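PDB 3IK2: endoglucanase A from Clostridium acetobutylicum, which probably hydrolyses internal beta-1,4-glucosidic bonds of cellulose and related glucans, as a family 44 glycoside hydrolase built around a TIM-like barrel. Local coordinates for residues D2-I7 against N455-V460; G22-F27 against T383-N388; S28-T33 against Y394-F399; S410-T415 against D442-N447. One frame throughout, in Å; residues are numbered along the deposited sequence.

Interaction 1 of 4, residues D2-I7 against N455-V460; sequences DVNVNI and NFNFNV
Val-5 O takes the shortest backbone bond between the two segments, 2.7 Å from Asn-459 N and nearly along the C=O axis, and a weaker C-H...O contact from Phe-458 CA. Segments 2-7 and 455-460 run side by side as parallel strands in unbroken register, Asp-2 level with Asn-455 and Ile-7 with Val-460. Within the segments the bonds run from Val-3 N...Asn-455 O (2.9 Å) to Ile-7 N...Asn-459 O, the last met from above the carbonyl plane, and the ladder continues at both ends.

The alternation of the two sequences gives each face its own character. On the polar face, Asn-455 ND2 donates to Asp-2 OD1 at 3.0 Å with its amide turned 79° from the carboxylate, whereas the rungs from Asn-457 ND2 to Asn-4 OD1 (3.4 Å) and from Asn-459 ND2 to Asn-6 OD1 are weak. On the apolar face, Val-5 CG2, anti to its carbonyl carbon, reaches the edge of the Phe-456 ring at CD1 (3.7 Å), while Val-5 CB rests against Phe-458 CD1, also at 3.7 Å. Ile-7 CD1 comes to 4.1 Å from Val-460 CG2.

In the mixed sheet of the beta domain, strand 415-421 runs antiparallel beside strand 2-15 and strand 494-499 antiparallel beside 454-461, while the buried valines and phenylalanines pack on side chains of strands 427-433 and 440-447.

Interaction 2 of 4, residues G22-F27 against T383-N388; sequences GTNQDF and TYWECN
Asn-24 clasps Tyr-384 O with two donors: its backbone N lies 2.8 Å from Tyr-384 O, nearly along the C=O axis, and its side-chain ND2 reaches the same Tyr-384 O at 2.9 Å from well above the carbonyl plane. Gln-25 makes the next link. Its chain bends at chi2 (82°), so OE1 accepts from Glu-386 N in a short bond of 2.7 Å, and NE2 is carried over the centre of the Trp-385 ring, 3.3 Å above its plane, with the amide standing steeply on the indole. Asn-24 CG comes to 3.2 Å from CE3 of the same Trp-385.

Strands 22-23 and 379-384 are the first and last of the eight-stranded parallel barrel, and the bond from Tyr-384 N to Gly-22 O belongs to the seam that closes it. The polar contacts beyond lie past the C-terminal ends of these strands, the side on which TIM barrels carry their active sites; a glycerol, probably from the crystallisation liquor, lies about 4 Å from the Gln-25 side chain.

Further out, Thr-23 OG1 donates to Gln-25 O at 2.6 Å and ties down the turn, and Phe-27 CZ leans obliquely on Tyr-384 CD2 (3.5 Å). In the second shell Arg-36 NH1 bonds Asn-24 OD1, Ser-351 O takes a further bond from Asn-24 ND2, and Asn-354 ND2 donates to Trp-385 O.

Interaction 3 of 4, residues S28-T33 against Y394-F399; sequences SNAKVT and YVQSAF
Gln-396 stretches straight out from its helix, with CG anti to the carbonyl carbon (chi1 -62°) and the chain extended beyond it, so that its amide reaches the loop 28-33, meeting one backbone N and one side-chain hydroxyl. Both ends of that amide are used. OE1 takes Asn-29 N at 2.8 Å on a lone pair, in the carbonyl plane, while Gln-396 NE2 donates to Ser-28 OG over 3.2 Å, the hydroxyl lying only 2° out of the amide plane. These two bonds, together with one from NE2 to Asn-392 OD1, fix the rotation of the amide. Beneath it, Ala-30 CB points at the helix and sits 3.7 Å from Gln-396 CB, filling the angle between the glutamine stem and Phe-399.

Segment 28-33 is part of the irregular connection between barrel strands 22-23 and 34-37, a beta-to-beta step made without a helix; helix 393-403, which follows the last barrel strand, lies against this connection.

One turn along the helix, Phe-399 also faces the loop. Its ring is crossed obliquely by Val-32, whose CG1 lies 4.0 Å from Phe-399 CD2, and Lys-31 O approaches the same Phe-399 CD2 at 3.8 Å. A water then bridges the two backbones, donating to Lys-31 O at 2.6 Å and to Phe-399 O at 2.9 Å. Just beyond, the side-chain amide of Asn-400 bonds Asn-29 O through ND2 and Lys-31 N through OD1, and the Phe-27 ring meets that of Phe-399.

Interaction 4 of 4, residues S410-T415 against D442-N447; sequences SKYGDT and DIIVMN
A classic beta bulge, with Asp-414 and Thr-415 both facing Val-433, marks where the chain coming from the barrel helix 393-403 re-enters the beta domain, and Tyr-412 just before it carries the contact with strand 440-447. CG of Tyr-412 is anti to the backbone N (chi1 -161°), which turns the ring toward the strand. Tyr-412 CE1 comes to 3.5 Å from Ile-444 CG1, approaching obliquely, and Tyr-412 CD1 lies 3.7 Å from Asp-442 CB, so CD1 and CE1 together span two side chains on the same face of the strand. The ring and the Asp-442 carboxylate pass in opposite directions, their planes 55° apart. That buried carboxylate is held from elsewhere, His-506 NE2 bonding OD1, with a long, weak ion pair from OD2 to Lys-440. Gly-413 N lies 3.7 Å from Asp-442 OD2. Strand 440-447 runs between the antiparallel strands 427-433 and 503-510; Tyr-412 also touches Tyr-430 and Ser-432 of the former, meets the ring of Tyr-402 edge-to-face, and shares with Ile-444 the contact to helix 393-403.

In the fold
The four contacts run from the far side of the beta domain to the barrel. Interaction 1 joins N-terminal and late strands of the mixed sheet of the beta domain, so the chain enters and returns to this domain around the barrel; the other three are nested inside the loop it closes. Interaction 4 touches it through the sheet core, Phe-456 and Phe-458 packing on Val-445, with centres about 15 Å apart. Interactions 2 and 3 both close before interaction 4 opens; they alternate along the chain, their centres about 9 Å apart, and share the Phe-27, Tyr-384 and Phe-399 cluster where the barrel closes. Helix 393-403, used in interaction 3 and adjoining interaction 4, lies between barrel and beta domain.

Interaction 1 of 4, residues D2-I7 against N455-V460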
loop_
_atom_site.group_PDB
_atom_site.type_symbol
_atom_site.label_atom_id
_atom_site.label_comp_id
_atom_site.label_asym_id
_atom_site.label_seq_id
_atom_site.Cartn_x
_atom_site.Cartn_y
_atom_site.Cartn_z
ATOM N N ASP A 2 -5.887 32.408 -9.531
ATOM C CA ASP A 2 -4.925 32.004 -10.540
ATOM C C ASP A 2 -3.804 31.264 -9.851
ATOM O O ASP A 2 -3.331 31.672 -8.782
ATOM C CB ASP A 2 -4.368 33.211 -11.280
ATOM C CG ASP A 2 -5.398 33.879 -12.201
ATOM O OD1 ASP A 2 -6.600 33.503 -12.217
ATOM O OD2 ASP A 2 -4.988 34.806 -12.926
ATOM N N VAL A 3 -3.380 30.172 -10.470
ATOM C CA VAL A 3 -2.315 29.358 -9.942
ATOM C C VAL A 3 -1.351 29.098 -11.101
ATOM O O VAL A 3 -1.783 28.727 -12.193
ATOM C CB VAL A 3 -2.915 28.020 -9.354
ATOM C CG1 VAL A 3 -1.823 26.988 -9.034
ATOM C CG2 VAL A 3 -3.806 28.317 -8.125
ATOM N N ASN A 4 -0.058 29.317 -10.877
ATOM C CA ASN A 4 0.962 28.997 -11.887
ATOM C C ASN A 4 1.479 27.587 -11.697
ATOM O O ASN A 4 1.686 27.149 -10.573
ATOM C CB ASN A 4 2.134 29.993 -11.840
ATOM C CG ASN A 4 1.673 31.446 -12.024
ATOM O OD1 ASN A 4 0.856 31.744 -12.905
ATOM N ND2 ASN A 4 2.197 32.360 -11.179
ATOM N N VAL A 5 1.687 26.876 -12.804
ATOM C CA VAL A 5 2.283 25.548 -12.768
ATOM C C VAL A 5 3.447 25.520 -13.730
ATOM O O VAL A 5 3.269 25.620 -14.948
ATOM C CB VAL A 5 1.287 24.466 -13.188
ATOM C CG1 VAL A 5 1.941 23.019 -13.113
ATOM C CG2 VAL A 5 -0.005 24.593 -12.362
ATOM N N ASN A 6 4.627 25.340 -13.153
ATOM C CA ASN A 6 5.882 25.283 -13.873
ATOM C C ASN A 6 6.393 23.845 -13.993
ATOM O O ASN A 6 6.806 23.212 -12.992
ATOM C CB ASN A 6 6.912 26.178 -13.175
ATOM C CG ASN A 6 6.507 27.652 -13.184
ATOM O OD1 ASN A 6 5.880 28.138 -14.125
ATOM N ND2 ASN A 6 6.886 28.374 -12.136
ATOM N N ILE A 7 6.347 23.333 -15.222
ATOM C CA ILE A 7 6.828 21.983 -15.521
ATOM C C ILE A 7 8.193 22.050 -16.233
ATOM O O ILE A 7 8.402 22.857 -17.135
ATOM C CB ILE A 7 5.748 21.158 -16.336
ATOM C CG1 ILE A 7 4.449 21.060 -15.527
ATOM C CG2 ILE A 7 6.233 19.760 -16.697
ATOM C CD1 ILE A 7 3.201 20.756 -16.350
ATOM N N ASN A 455 -7.913 29.090 -12.272
ATOM C CA ASN A 455 -7.244 29.286 -13.546
ATOM C C ASN A 455 -5.810 28.840 -13.438
ATOM O O ASN A 455 -5.004 29.453 -12.745
ATOM C CB ASN A 455 -7.304 30.750 -13.977
ATOM C CG ASN A 455 -8.736 31.228 -14.156
ATOM O OD1 ASN A 455 -9.511 30.631 -14.922
ATOM N ND2 ASN A 455 -9.117 32.277 -13.406
ATOM N N PHE A 456 -5.501 27.740 -14.101
ATOM C CA PHE A 456 -4.162 27.220 -14.045
ATOM C C PHE A 456 -3.440 27.752 -15.253
ATOM O O PHE A 456 -3.874 27.550 -16.380
ATOM C CB PHE A 456 -4.150 25.690 -14.054
ATOM C CG PHE A 456 -4.549 25.065 -12.757
ATOM C CD1 PHE A 456 -3.602 24.880 -11.737
ATOM C CD2 PHE A 456 -5.857 24.618 -12.561
ATOM C CE1 PHE A 456 -3.955 24.283 -10.536
ATOM C CE2 PHE A 456 -6.221 24.011 -11.349
ATOM C CZ PHE A 456 -5.274 23.842 -10.343
ATOM N N ASN A 457 -2.330 28.421 -14.992
ATOM C CA ASN A 457 -1.447 28.918 -16.026
ATOM C C ASN A 457 -0.229 28.003 -16.078
ATOM O O ASN A 457 0.551 27.963 -15.140
ATOM C CB ASN A 457 -1.077 30.379 -15.708
ATOM C CG ASN A 457 -2.299 31.219 -15.356
ATOM O OD1 ASN A 457 -3.298 31.217 -16.094
ATOM N ND2 ASN A 457 -2.250 31.917 -14.216
ATOM N N PHE A 458 -0.098 27.241 -17.164
ATOM C CA PHE A 458 0.917 26.221 -17.274
ATOM C C PHE A 458 2.086 26.709 -18.065
ATOM O O PHE A 458 1.921 27.232 -19.169
ATOM C CB PHE A 458 0.383 24.944 -17.963
ATOM C CG PHE A 458 -0.667 24.195 -17.164
ATOM C CD1 PHE A 458 -0.298 23.172 -16.295
ATOM C CD2 PHE A 458 -2.028 24.510 -17.300
ATOM C CE1 PHE A 458 -1.271 22.476 -15.548
ATOM C CE2 PHE A 458 -3.005 23.831 -16.572
ATOM C CZ PHE A 458 -2.618 22.810 -15.677
ATOM N N ASN A 459 3.278 26.459 -17.530
ATOM C CA ASN A 459 4.513 26.754 -18.239
ATOM C C ASN A 459 5.342 25.498 -18.338
ATOM O O ASN A 459 5.968 25.087 -17.360
ATOM C CB ASN A 459 5.305 27.836 -17.496
ATOM C CG ASN A 459 4.430 28.993 -17.065
ATOM O OD1 ASN A 459 4.146 29.893 -17.875
ATOM N ND2 ASN A 459 3.965 28.971 -15.784
ATOM N N VAL A 460 5.357 24.895 -19.520
ATOM C CA VAL A 460 6.110 23.673 -19.736
ATOM C C VAL A 460 7.478 23.997 -20.345
ATOM O O VAL A 460 7.589 24.447 -21.491
ATOM C CB VAL A 460 5.332 22.682 -20.614
ATOM C CG1 VAL A 460 6.095 21.410 -20.768
ATOM C CG2 VAL A 460 3.951 22.424 -20.023
#

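Interaction 2 of 4, residues G22-F27 against T383-N388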
loop_
_atom_site.group_PDB
_atom_site.type_symbol
_atom_site.label_atom_id
_atom_site.label_comp_id
_atom_site.label_asym_id
_atom_site.label_seq_id
_atom_site.Cartn_x
_atom_site.Cartn_y
_atom_site.Cartn_z
ATOM N N GLY A 22 -1.988 -0.350 -6.551
ATOM C CA GLY A 22 -2.440 -1.670 -6.154
ATOM C C GLY A 22 -3.596 -1.625 -5.176
ATOM O O GLY A 22 -3.966 -0.552 -4.645
ATOM N N THR A 23 -4.172 -2.796 -4.929
ATOM C CA THR A 23 -5.250 -2.920 -3.959
ATOM C C THR A 23 -5.170 -4.226 -3.140
ATOM O O THR A 23 -4.556 -5.197 -3.591
ATOM C CB THR A 23 -6.623 -2.762 -4.655
ATOM O OG1 THR A 23 -7.649 -2.567 -3.662
ATOM C CG2 THR A 23 -6.916 -3.991 -5.564
ATOM N N ASN A 24 -5.786 -4.212 -1.951
ATOM C CA ASN A 24 -6.080 -5.398 -1.110
ATOM C C ASN A 24 -7.472 -5.979 -1.425
ATOM O O ASN A 24 -7.784 -7.105 -1.031
ATOM C CB ASN A 24 -6.127 -5.022 0.374
ATOM C CG ASN A 24 -4.758 -4.801 0.994
ATOM O OD1 ASN A 24 -4.131 -5.799 1.423
ATOM N ND2 ASN A 24 -4.348 -3.622 1.110
ATOM N N GLN A 25 -8.307 -5.172 -2.091
ATOM C CA GLN A 25 -9.683 -5.527 -2.395
ATOM C C GLN A 25 -9.954 -5.158 -3.829
ATOM O O GLN A 25 -9.740 -4.021 -4.233
ATOM C CB GLN A 25 -10.718 -4.844 -1.445
ATOM C CG GLN A 25 -10.770 -5.418 0.000
ATOM C CD GLN A 25 -9.669 -4.845 0.880
ATOM O OE1 GLN A 25 -9.187 -3.734 0.643
ATOM N NE2 GLN A 25 -9.232 -5.619 1.868
ATOM N N ASP A 26 -10.437 -6.131 -4.598
ATOM C CA ASP A 26 -10.801 -5.866 -5.983
ATOM C C ASP A 26 -11.920 -4.839 -6.171
ATOM O O ASP A 26 -12.872 -4.808 -5.427
ATOM C CB ASP A 26 -11.130 -7.161 -6.718
ATOM C CG ASP A 26 -9.887 -7.981 -6.992
ATOM O OD1 ASP A 26 -8.819 -7.378 -7.332
ATOM O OD2 ASP A 26 -9.974 -9.211 -6.823
ATOM N N PHE A 27 -11.777 -4.054 -7.229
ATOM C CA PHE A 27 -12.725 -3.043 -7.639
ATOM C C PHE A 27 -13.609 -3.535 -8.753
ATOM O O PHE A 27 -13.148 -4.234 -9.682
ATOM C CB PHE A 27 -11.962 -1.834 -8.123
ATOM C CG PHE A 27 -11.106 -1.198 -7.061
ATOM C CD1 PHE A 27 -9.730 -1.042 -7.256
ATOM C CD2 PHE A 27 -11.679 -0.736 -5.876
ATOM C CE1 PHE A 27 -8.935 -0.412 -6.300
ATOM C CE2 PHE A 27 -10.888 -0.119 -4.889
ATOM C CZ PHE A 27 -9.514 0.040 -5.110
ATOM N N THR A 383 -0.900 -0.639 -1.682
ATOM C CA THR A 383 -2.153 -1.338 -1.807
ATOM C C THR A 383 -3.189 -0.685 -0.854
ATOM O O THR A 383 -3.025 -0.634 0.376
ATOM C CB THR A 383 -2.026 -2.893 -1.631
ATOM O OG1 THR A 383 -1.113 -3.220 -0.583
ATOM C CG2 THR A 383 -1.514 -3.558 -2.904
ATOM N N TYR A 384 -4.215 -0.112 -1.471
ATOM C CA TYR A 384 -5.355 0.447 -0.798
ATOM C C TYR A 384 -6.072 -0.670 -0.029
ATOM O O TYR A 384 -6.061 -1.828 -0.463
ATOM C CB TYR A 384 -6.253 1.010 -1.900
ATOM C CG TYR A 384 -7.661 1.355 -1.505
ATOM C CD1 TYR A 384 -7.957 2.616 -0.979
ATOM C CD2 TYR A 384 -8.696 0.446 -1.696
ATOM C CE1 TYR A 384 -9.226 2.944 -0.626
ATOM C CE2 TYR A 384 -9.992 0.776 -1.350
ATOM C CZ TYR A 384 -10.246 2.037 -0.819
ATOM O OH TYR A 384 -11.527 2.410 -0.465
ATOM N N TRP A 385 -6.658 -0.308 1.121
ATOM C CA TRP A 385 -7.470 -1.182 1.956
ATOM C C TRP A 385 -8.882 -0.572 2.068
ATOM O O TRP A 385 -9.032 0.571 2.506
ATOM C CB TRP A 385 -6.877 -1.398 3.372
ATOM C CG TRP A 385 -7.670 -2.422 4.139
ATOM C CD1 TRP A 385 -8.836 -2.201 4.841
ATOM C CD2 TRP A 385 -7.387 -3.844 4.270
ATOM N NE1 TRP A 385 -9.297 -3.395 5.377
ATOM C CE2 TRP A 385 -8.428 -4.410 5.048
ATOM C CE3 TRP A 385 -6.348 -4.683 3.821
ATOM C CZ2 TRP A 385 -8.475 -5.781 5.360
ATOM C CZ3 TRP A 385 -6.395 -6.058 4.139
ATOM C CH2 TRP A 385 -7.449 -6.583 4.901
ATOM N N GLU A 386 -9.881 -1.355 1.656
ATOM C CA GLU A 386 -11.286 -0.991 1.644
ATOM C C GLU A 386 -11.865 -0.861 3.047
ATOM O O GLU A 386 -11.789 -1.809 3.835
ATOM C CB GLU A 386 -12.072 -2.061 0.869
ATOM C CG GLU A 386 -13.593 -1.794 0.789
ATOM C CD GLU A 386 -13.914 -0.421 0.303
ATOM O OE1 GLU A 386 -14.877 0.186 0.827
ATOM O OE2 GLU A 386 -13.208 0.057 -0.619
ATOM N N CYS A 387 -12.428 0.313 3.360
ATOM C CA CYS A 387 -13.037 0.546 4.673
ATOM C C CYS A 387 -14.532 0.900 4.692
ATOM O O CYS A 387 -15.043 1.276 5.752
ATOM C CB CYS A 387 -12.265 1.621 5.426
ATOM S SG CYS A 387 -10.545 1.166 5.705
ATOM N N ASN A 388 -15.225 0.810 3.553
ATOM C CA ASN A 388 -16.609 1.246 3.484
ATOM C C ASN A 388 -17.544 0.313 2.696
ATOM O O ASN A 388 -18.332 0.785 1.890
ATOM C CB ASN A 388 -16.679 2.675 2.885
ATOM C CG ASN A 388 -17.956 3.430 3.289
ATOM O OD1 ASN A 388 -18.597 3.110 4.304
ATOM N ND2 ASN A 388 -18.314 4.448 2.499
#

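Interaction 3 of 4, residues S28-T33 against Y394-F399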
loop_
_atom_site.group_PDB
_atom_site.type_symbol
_atom_site.label_atom_id
_atom_site.label_comp_id
_atom_site.label_asym_id
_atom_site.label_seq_id
_atom_site.Cartn_x
_atom_site.Cartn_y
_atom_site.Cartn_z
ATOM N N SER A 28 -14.887 -3.183 -8.671
ATOM C CA SER A 28 -15.839 -3.562 -9.727
ATOM C C SER A 28 -15.393 -3.001 -11.076
ATOM O O SER A 28 -15.494 -3.689 -12.095
ATOM C CB SER A 28 -17.289 -3.121 -9.380
ATOM O OG SER A 28 -17.311 -1.728 -9.054
ATOM N N ASN A 29 -14.897 -1.762 -11.095
ATOM C CA ASN A 29 -14.409 -1.164 -12.356
ATOM C C ASN A 29 -13.246 -0.155 -12.222
ATOM O O ASN A 29 -13.386 1.021 -12.543
ATOM C CB ASN A 29 -15.573 -0.541 -13.141
ATOM C CG ASN A 29 -15.186 -0.179 -14.563
ATOM O OD1 ASN A 29 -14.222 -0.731 -15.131
ATOM N ND2 ASN A 29 -15.926 0.758 -15.153
ATOM N N ALA A 30 -12.101 -0.622 -11.740
ATOM C CA ALA A 30 -10.934 0.234 -11.609
ATOM C C ALA A 30 -9.672 -0.556 -11.891
ATOM O O ALA A 30 -9.474 -1.664 -11.355
ATOM C CB ALA A 30 -10.869 0.874 -10.243
ATOM N N LYS A 31 -8.845 0.033 -12.762
ATOM C CA LYS A 31 -7.530 -0.490 -13.156
ATOM C C LYS A 31 -6.512 -0.537 -12.013
ATOM O O LYS A 31 -6.097 0.510 -11.474
ATOM C CB LYS A 31 -6.956 0.369 -14.309
ATOM C CG LYS A 31 -5.666 -0.199 -14.918
ATOM C CD LYS A 31 -5.933 -1.509 -15.595
ATOM C CE LYS A 31 -4.667 -2.277 -15.843
ATOM N NZ LYS A 31 -4.035 -1.846 -17.090
ATOM N N VAL A 32 -6.062 -1.742 -11.669
ATOM C CA VAL A 32 -4.954 -1.873 -10.706
ATOM C C VAL A 32 -3.733 -2.570 -11.278
ATOM O O VAL A 32 -3.835 -3.283 -12.260
ATOM C CB VAL A 32 -5.388 -2.561 -9.373
ATOM C CG1 VAL A 32 -6.471 -1.742 -8.656
ATOM C CG2 VAL A 32 -5.813 -4.007 -9.627
ATOM N N THR A 33 -2.577 -2.362 -10.640
ATOM C CA THR A 33 -1.316 -2.903 -11.124
ATOM C C THR A 33 -0.626 -3.794 -10.082
ATOM O O THR A 33 0.463 -4.307 -10.346
ATOM C CB THR A 33 -0.310 -1.792 -11.502
ATOM O OG1 THR A 33 0.033 -1.037 -10.325
ATOM C CG2 THR A 33 -0.856 -0.850 -12.616
ATOM N N TYR A 394 -15.662 6.879 -5.867
ATOM C CA TYR A 394 -14.651 7.928 -6.082
ATOM C C TYR A 394 -13.203 7.457 -5.903
ATOM O O TYR A 394 -12.318 7.957 -6.561
ATOM C CB TYR A 394 -14.935 9.165 -5.232
ATOM C CG TYR A 394 -15.938 10.123 -5.857
ATOM C CD1 TYR A 394 -15.519 11.152 -6.719
ATOM C CD2 TYR A 394 -17.305 10.011 -5.574
ATOM C CE1 TYR A 394 -16.441 12.040 -7.288
ATOM C CE2 TYR A 394 -18.230 10.891 -6.125
ATOM C CZ TYR A 394 -17.801 11.904 -6.981
ATOM O OH TYR A 394 -18.747 12.766 -7.529
ATOM N N VAL A 395 -12.971 6.490 -5.014
ATOM C CA VAL A 395 -11.696 5.794 -4.968
ATOM C C VAL A 395 -11.426 5.130 -6.331
ATOM O O VAL A 395 -10.323 5.238 -6.887
ATOM C CB VAL A 395 -11.612 4.767 -3.794
ATOM C CG1 VAL A 395 -10.440 3.759 -4.018
ATOM C CG2 VAL A 395 -11.453 5.497 -2.450
ATOM N N GLN A 396 -12.435 4.473 -6.893
ATOM C CA GLN A 396 -12.220 3.838 -8.186
ATOM C C GLN A 396 -11.910 4.886 -9.250
ATOM O O GLN A 396 -11.034 4.671 -10.073
ATOM C CB GLN A 396 -13.426 2.984 -8.586
ATOM C CG GLN A 396 -13.689 1.850 -7.642
ATOM C CD GLN A 396 -14.646 0.822 -8.219
ATOM O OE1 GLN A 396 -14.554 0.479 -9.389
ATOM N NE2 GLN A 396 -15.527 0.290 -7.385
ATOM N N SER A 397 -12.583 6.039 -9.210
ATOM C CA SER A 397 -12.265 7.124 -10.169
ATOM C C SER A 397 -10.795 7.547 -10.118
ATOM O O SER A 397 -10.208 7.826 -11.147
ATOM C CB SER A 397 -13.102 8.380 -9.949
ATOM O OG SER A 397 -14.447 8.095 -9.717
ATOM N N ALA A 398 -10.238 7.655 -8.916
ATOM C CA ALA A 398 -8.847 8.058 -8.736
ATOM C C ALA A 398 -7.915 7.078 -9.409
ATOM O O ALA A 398 -7.034 7.498 -10.160
ATOM C CB ALA A 398 -8.507 8.225 -7.260
ATOM N N PHE A 399 -8.126 5.774 -9.181
ATOM C CA PHE A 399 -7.342 4.748 -9.848
ATOM C C PHE A 399 -7.475 4.834 -11.376
ATOM O O PHE A 399 -6.479 4.765 -12.109
ATOM C CB PHE A 399 -7.761 3.349 -9.369
ATOM C CG PHE A 399 -7.123 2.919 -8.069
ATOM C CD1 PHE A 399 -7.717 3.225 -6.838
ATOM C CD2 PHE A 399 -5.924 2.178 -8.072
ATOM C CE1 PHE A 399 -7.122 2.809 -5.618
ATOM C CE2 PHE A 399 -5.332 1.753 -6.850
ATOM C CZ PHE A 399 -5.923 2.074 -5.632
HETATM O O HOH W 1 -4.608 2.654 -11.572
#

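Interaction 4 of 4, residues S410-T415 against D442-N447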
loop_
_atom_site.group_PDB
_atom_site.type_symbol
_atom_site.label_atom_id
_atom_site.label_comp_id
_atom_site.label_asym_id
_atom_site.label_seq_id
_atom_site.Cartn_x
_atom_site.Cartn_y
_atom_site.Cartn_z
ATOM N N SER A 410 -5.532 3.650 -21.562
ATOM C CA SER A 410 -4.442 4.625 -21.671
ATOM C C SER A 410 -3.992 4.956 -20.245
ATOM O O SER A 410 -4.817 5.077 -19.322
ATOM C CB SER A 410 -4.881 5.936 -22.338
ATOM O OG SER A 410 -5.460 5.751 -23.603
ATOM N N LYS A 411 -2.697 5.112 -20.068
ATOM C CA LYS A 411 -2.184 5.276 -18.727
ATOM C C LYS A 411 -1.253 6.457 -18.528
ATOM O O LYS A 411 -0.746 7.051 -19.478
ATOM C CB LYS A 411 -1.518 3.989 -18.256
ATOM C CG LYS A 411 -0.511 3.409 -19.195
ATOM C CD LYS A 411 -0.263 1.986 -18.794
ATOM C CE LYS A 411 1.213 1.649 -18.864
ATOM N NZ LYS A 411 1.742 1.784 -20.248
ATOM N N TYR A 412 -1.081 6.792 -17.266
ATOM C CA TYR A 412 -0.139 7.787 -16.792
ATOM C C TYR A 412 1.299 7.428 -17.212
ATOM O O TYR A 412 1.578 6.275 -17.570
ATOM C CB TYR A 412 -0.297 7.896 -15.264
ATOM C CG TYR A 412 0.270 9.170 -14.697
ATOM C CD1 TYR A 412 -0.251 10.398 -15.067
ATOM C CD2 TYR A 412 1.351 9.142 -13.822
ATOM C CE1 TYR A 412 0.276 11.576 -14.588
ATOM C CE2 TYR A 412 1.882 10.326 -13.321
ATOM C CZ TYR A 412 1.325 11.532 -13.701
ATOM O OH TYR A 412 1.839 12.707 -13.227
ATOM N N GLY A 413 2.203 8.404 -17.199
ATOM C CA GLY A 413 3.612 8.173 -17.568
ATOM C C GLY A 413 4.383 7.386 -16.510
ATOM O O GLY A 413 3.920 7.233 -15.405
ATOM N N ASP A 414 5.567 6.910 -16.862
ATOM C CA ASP A 414 6.404 6.105 -15.989
ATOM C C ASP A 414 7.525 6.932 -15.356
ATOM O O ASP A 414 8.287 6.427 -14.542
ATOM C CB ASP A 414 6.992 4.915 -16.765
ATOM C CG ASP A 414 7.807 5.344 -17.986
ATOM O OD1 ASP A 414 8.033 6.556 -18.209
ATOM O OD2 ASP A 414 8.234 4.463 -18.751
ATOM N N THR A 415 7.621 8.207 -15.725
ATOM C CA THR A 415 8.695 9.070 -15.206
ATOM C C THR A 415 8.121 10.375 -14.710
ATOM O O THR A 415 7.638 11.161 -15.508
ATOM C CB THR A 415 9.753 9.385 -16.290
ATOM O OG1 THR A 415 10.023 8.204 -17.048
ATOM C CG2 THR A 415 11.052 9.907 -15.671
ATOM N N ASP A 442 1.811 13.647 -19.486
ATOM C CA ASP A 442 0.601 13.394 -18.709
ATOM C C ASP A 442 0.654 14.252 -17.479
ATOM O O ASP A 442 1.702 14.343 -16.838
ATOM C CB ASP A 442 0.481 11.925 -18.314
ATOM C CG ASP A 442 0.089 11.048 -19.482
ATOM O OD1 ASP A 442 -1.110 10.951 -19.807
ATOM O OD2 ASP A 442 1.005 10.464 -20.081
ATOM N N ILE A 443 -0.459 14.924 -17.184
ATOM C CA ILE A 443 -0.502 15.828 -16.049
ATOM C C ILE A 443 -1.743 15.500 -15.232
ATOM O O ILE A 443 -2.835 15.369 -15.783
ATOM C CB ILE A 443 -0.496 17.314 -16.480
ATOM C CG1 ILE A 443 0.651 17.596 -17.454
ATOM C CG2 ILE A 443 -0.338 18.220 -15.278
ATOM C CD1 ILE A 443 0.491 18.902 -18.240
ATOM N N ILE A 444 -1.562 15.340 -13.926
ATOM C CA ILE A 444 -2.695 15.289 -12.992
ATOM C C ILE A 444 -2.816 16.632 -12.310
ATOM O O ILE A 444 -1.838 17.156 -11.744
ATOM C CB ILE A 444 -2.538 14.171 -11.908
ATOM C CG1 ILE A 444 -2.320 12.814 -12.556
ATOM C CG2 ILE A 444 -3.778 14.123 -10.949
ATOM C CD1 ILE A 444 -3.522 12.294 -13.340
ATOM N N VAL A 445 -4.021 17.195 -12.372
ATOM C CA VAL A 445 -4.296 18.485 -11.765
ATOM C C VAL A 445 -5.615 18.382 -11.017
ATOM O O VAL A 445 -6.626 17.950 -11.583
ATOM C CB VAL A 445 -4.339 19.633 -12.841
ATOM C CG1 VAL A 445 -4.562 20.957 -12.189
ATOM C CG2 VAL A 445 -3.033 19.704 -13.577
ATOM N N MET A 446 -5.592 18.758 -9.737
ATOM C CA MET A 446 -6.780 18.749 -8.878
ATOM C C MET A 446 -6.961 20.123 -8.228
ATOM O O MET A 446 -5.997 20.746 -7.759
ATOM C CB MET A 446 -6.694 17.731 -7.724
ATOM C CG MET A 446 -6.531 16.246 -8.035
ATOM S SD MET A 446 -5.605 15.481 -6.649
ATOM C CE MET A 446 -4.079 15.100 -7.528
ATOM N N ASN A 447 -8.211 20.535 -8.138
ATOM C CA ASN A 447 -8.593 21.707 -7.398
ATOM C C ASN A 447 -9.241 21.229 -6.087
ATOM O O ASN A 447 -10.378 20.761 -6.085
ATOM C CB ASN A 447 -9.542 22.577 -8.264
ATOM C CG ASN A 447 -10.113 23.787 -7.516
ATOM O OD1 ASN A 447 -9.771 24.060 -6.376
ATOM N ND2 ASN A 447 -11.004 24.521 -8.186
#